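Protein transport protein SECE2 (Mycobacterium tuberculosis, PDB 3ONR) binds calcium ions at the interfaces between three subunits of its hollow, spherical dodecamer and may also sequester other small ligands. Local coordinates at residues 37-42 with 58-63. The protein carries 2 engineered substitutions. Numbering follows the deposited sequence.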
ATOM      1  N   ARG A  37      24.102  -8.936   4.401  1.00 33.75           N
ATOM      2  CA  ARG A  37      24.811  -7.790   3.777  1.00 34.67           C
ATOM      3  C   ARG A  37      23.918  -6.555   3.680  1.00 31.90           C
ATOM      4  O   ARG A  37      24.388  -5.454   3.367  1.00 32.35           O
ATOM      5  CB  ARG A  37      25.319  -8.104   2.368  1.00 36.23           C
ATOM      6  CG  ARG A  37      26.478  -9.102   2.357  1.00 42.38           C
ATOM      7  CD  ARG A  37      27.626  -8.546   3.206  1.00 44.68           C
ATOM      8  NE  ARG A  37      28.821  -9.379   3.041  1.00 54.39           N
ATOM      9  CZ  ARG A  37      29.092 -10.455   3.775  1.00 55.16           C
ATOM     10  NH1 ARG A  37      30.204 -11.161   3.541  1.00 61.51           N
ATOM     11  NH2 ARG A  37      28.267 -10.828   4.748  1.00 53.30           N
ATOM     12  N   VAL A  38      22.637  -6.761   3.907  1.00 28.36           N
ATOM     13  CA  VAL A  38      21.677  -5.680   3.781  1.00 26.99           C
ATOM     14  C   VAL A  38      20.596  -5.843   4.778  1.00 24.73           C
ATOM     15  O   VAL A  38      20.244  -6.994   5.052  1.00 24.28           O
ATOM     16  CB  VAL A  38      21.112  -5.502   2.339  1.00 29.72           C
ATOM     17  CG1 VAL A  38      20.213  -6.630   1.922  1.00 30.64           C
ATOM     18  CG2 VAL A  38      20.298  -4.226   2.263  1.00 29.98           C
ATOM     19  N   ALA A  39      20.022  -4.753   5.330  1.00 22.01           N
ATOM     20  CA  ALA A  39      18.849  -4.877   6.204  1.00 20.18           C
ATOM     21  C   ALA A  39      17.875  -3.787   5.846  1.00 21.30           C
ATOM     22  O   ALA A  39      18.295  -2.607   5.854  1.00 21.71           O
ATOM     23  CB  ALA A  39      19.196  -4.702   7.660  1.00 19.81           C
ATOM     24  N   ARG A  40      16.636  -4.116   5.509  1.00 20.10           N
ATOM     25  CA  ARG A  40      15.666  -3.038   5.044  1.00 19.03           C
ATOM     26  C   ARG A  40      14.806  -2.564   6.184  1.00 18.33           C
ATOM     27  O   ARG A  40      14.305  -3.372   6.989  1.00 18.00           O
ATOM     28  CB  ARG A  40      14.755  -3.596   3.921  1.00 20.59           C
ATOM     29  CG  ARG A  40      13.850  -2.582   3.263  1.00 28.76           C
ATOM     30  CD  ARG A  40      13.100  -3.275   2.098  1.00 40.37           C
ATOM     31  NE  ARG A  40      14.072  -4.154   1.438  1.00 46.90           N
ATOM     32  CZ  ARG A  40      13.884  -4.843   0.315  1.00 56.41           C
ATOM     33  NH1 ARG A  40      14.888  -5.585  -0.156  1.00 62.21           N
ATOM     34  NH2 ARG A  40      12.728  -4.791  -0.354  1.00 57.80           N
ATOM     35  N   VAL A  41      14.595  -1.252   6.300  1.00 17.82           N
ATOM     36  CA  VAL A  41      13.725  -0.773   7.375  1.00 16.29           C
ATOM     37  C   VAL A  41      12.226  -0.911   6.971  1.00 13.97           C
ATOM     38  O   VAL A  41      11.826  -0.406   5.932  1.00 18.54           O
ATOM     39  CB  VAL A  41      14.043   0.722   7.667  1.00 16.49           C
ATOM     40  CG1 VAL A  41      13.087   1.272   8.734  1.00 17.91           C
ATOM     41  CG2 VAL A  41      15.481   0.729   8.234  1.00 18.55           C
ATOM     42  N   ILE A  42      11.441  -1.624   7.800  1.00 13.76           N
ATOM     43  CA  ILE A  42      10.014  -1.871   7.514  1.00 15.70           C
ATOM     44  C   ILE A  42       9.148  -0.903   8.330  1.00 17.98           C
ATOM     45  O   ILE A  42       8.163  -0.347   7.806  1.00 17.66           O
ATOM     46  CB  ILE A  42       9.613  -3.342   7.926  1.00 15.30           C
ATOM     47  CG1 ILE A  42      10.617  -4.337   7.262  1.00 17.66           C
ATOM     48  CG2 ILE A  42       8.180  -3.746   7.422  1.00 19.14           C
ATOM     49  CD1 ILE A  42      10.713  -4.165   5.710  1.00 20.91           C
ATOM     50  N   ILE A  58      12.780  -0.444  16.007  1.00 17.43           N
ATOM     51  CA  ILE A  58      12.833  -0.450  14.531  1.00 15.57           C
ATOM     52  C   ILE A  58      12.778  -1.904  14.020  1.00 17.72           C
ATOM     53  O   ILE A  58      13.475  -2.736  14.570  1.00 17.28           O
ATOM     54  CB  ILE A  58      14.051   0.314  13.990  1.00 16.33           C
ATOM     55  CG1 ILE A  58      14.050   0.378  12.457  1.00 15.73           C
ATOM     56  CG2 ILE A  58      15.385  -0.374  14.453  1.00 13.90           C
ATOM     57  CD1 ILE A  58      15.038   1.489  11.960  1.00 17.31           C
ATOM     58  N   LYS A  59      11.867  -2.156  13.069  1.00 14.98           N
ATOM     59  CA  LYS A  59      11.644  -3.511  12.512  1.00 14.68           C
ATOM     60  C   LYS A  59      12.446  -3.502  11.215  1.00 14.44           C
ATOM     61  O   LYS A  59      12.250  -2.593  10.333  1.00 14.87           O
ATOM     62  CB  LYS A  59      10.132  -3.745  12.225  1.00 15.80           C
ATOM     63  CG  LYS A  59       9.896  -5.133  11.623  1.00 18.57           C
ATOM     64  CD  LYS A  59       8.474  -5.585  11.863  1.00 29.76           C
ATOM     65  CE  LYS A  59       7.493  -4.834  11.054  1.00 33.64           C
ATOM     66  NZ  LYS A  59       6.112  -5.499  11.220  1.00 35.46           N
ATOM     67  N   LEU A  60      13.301  -4.519  11.086  1.00 15.63           N
ATOM     68  CA  LEU A  60      14.199  -4.715   9.960  1.00 17.14           C
ATOM     69  C   LEU A  60      13.912  -6.069   9.268  1.00 16.25           C
ATOM     70  O   LEU A  60      13.592  -7.023   9.924  1.00 16.40           O
ATOM     71  CB  LEU A  60      15.631  -4.806  10.413  1.00 17.27           C
ATOM     72  CG  LEU A  60      16.189  -3.572  11.211  1.00 18.82           C
ATOM     73  CD1 LEU A  60      17.575  -3.844  11.658  1.00 22.50           C
ATOM     74  CD2 LEU A  60      16.168  -2.328  10.286  1.00 19.73           C
ATOM     75  N   GLU A  61      14.087  -6.101   7.968  1.00 15.67           N
ATOM     76  CA  GLU A  61      13.945  -7.413   7.244  1.00 17.03           C
ATOM     77  C   GLU A  61      15.366  -7.797   6.776  1.00 17.43           C
ATOM     78  O   GLU A  61      16.053  -6.978   6.147  1.00 18.01           O
ATOM     79  CB  GLU A  61      13.014  -7.206   6.043  1.00 20.13           C
ATOM     80  CG  GLU A  61      12.759  -8.461   5.223  1.00 22.50           C
ATOM     81  CD  GLU A  61      11.973  -8.224   3.918  1.00 31.82           C
ATOM     82  OE1 GLU A  61      12.342  -8.805   2.892  1.00 37.63           O
ATOM     83  OE2 GLU A  61      10.963  -7.504   3.887  1.00 39.46           O
ATOM     84  N   VAL A  62      15.798  -9.024   7.061  1.00 15.69           N
ATOM     85  CA  VAL A  62      17.094  -9.527   6.594  1.00 17.38           C
ATOM     86  C   VAL A  62      16.858 -10.936   6.014  1.00 17.83           C
ATOM     87  O   VAL A  62      15.877 -11.596   6.366  1.00 17.71           O
ATOM     88  CB  VAL A  62      18.159  -9.639   7.786  1.00 19.30           C
ATOM     89  CG1 VAL A  62      18.441  -8.214   8.314  1.00 18.51           C
ATOM     90  CG2 VAL A  62      17.591 -10.519   8.917  1.00 22.20           C
ATOM     91  N   SER A  63      17.782 -11.383   5.168  1.00 18.32           N
ATOM     92  CA  SER A  63      17.701 -12.769   4.673  1.00 20.02           C
ATOM     93  C   SER A  63      19.041 -13.458   4.777  1.00 21.64           C
ATOM     94  O   SER A  63      20.083 -12.792   4.869  1.00 23.68           O
ATOM     95  CB  SER A  63      17.198 -12.776   3.251  1.00 22.46           C
ATOM     96  OG  SER A  63      18.022 -11.946   2.431  1.00 25.86           O
TER
HETATM   97  O   HOH W   1      19.744  -9.370   4.326  1.00 11.47           O
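Val41 meets Ile58 and Leu60 on the face of the hairpin that helix 18-32 covers, where apolar side chains pack tightly and Ala39, Ile58, Leu60 and Val62 are buried. Its two methyls divide the work: CG1, anti to the backbone N (chi1 177°), lies 3.8 Å from Ile58 CD1, while CG2 comes within 3.7 Å of Leu60 CD2. The Val41 and Ile58 side chains cross at about a right angle. Farther along, Ala39 CB sits 3.7 Å from Val62 CG1. Trp18 of the second subunit packs on both Val41 and Ile58, extending this apolar layer across a subunit boundary.

The backbones form an antiparallel ladder in which Arg40 and Glu61 are the hydrogen-bonded pair, with Arg40 N to Glu61 O at 3.0 Å and Glu61 N to Arg40 O at 2.9 Å. Ile42 N adds a nearly straight bond (169° at the hydrogen) to Lys59 O. In the dodecin fold this hairpin joins strand 4-14 in a three-stranded antiparallel sheet that wraps around one helix; strand 54-65 is central, and residues 38-40 continue the sheet into the second subunit.

The opposite face, bearing Arg40, Lys59, Glu61 and the exposed Ile42, is less enclosed. Ile42 CD1 lies over the aliphatic base of Glu61, 3.8 Å from its CB, and Ile42 CG2 approaches Lys59 CE. The charged ends turn to other chains: Glu61 and Arg40 to Lys59 and Glu43 of the third subunit, Lys59 to Glu61 of a fourth. Toward Ser63 the strands splay, and one water bridges them, accepting from Ser63 N and donating to Val38 O, though it lies so close to Val38 O that the geometry of that half is doubtful.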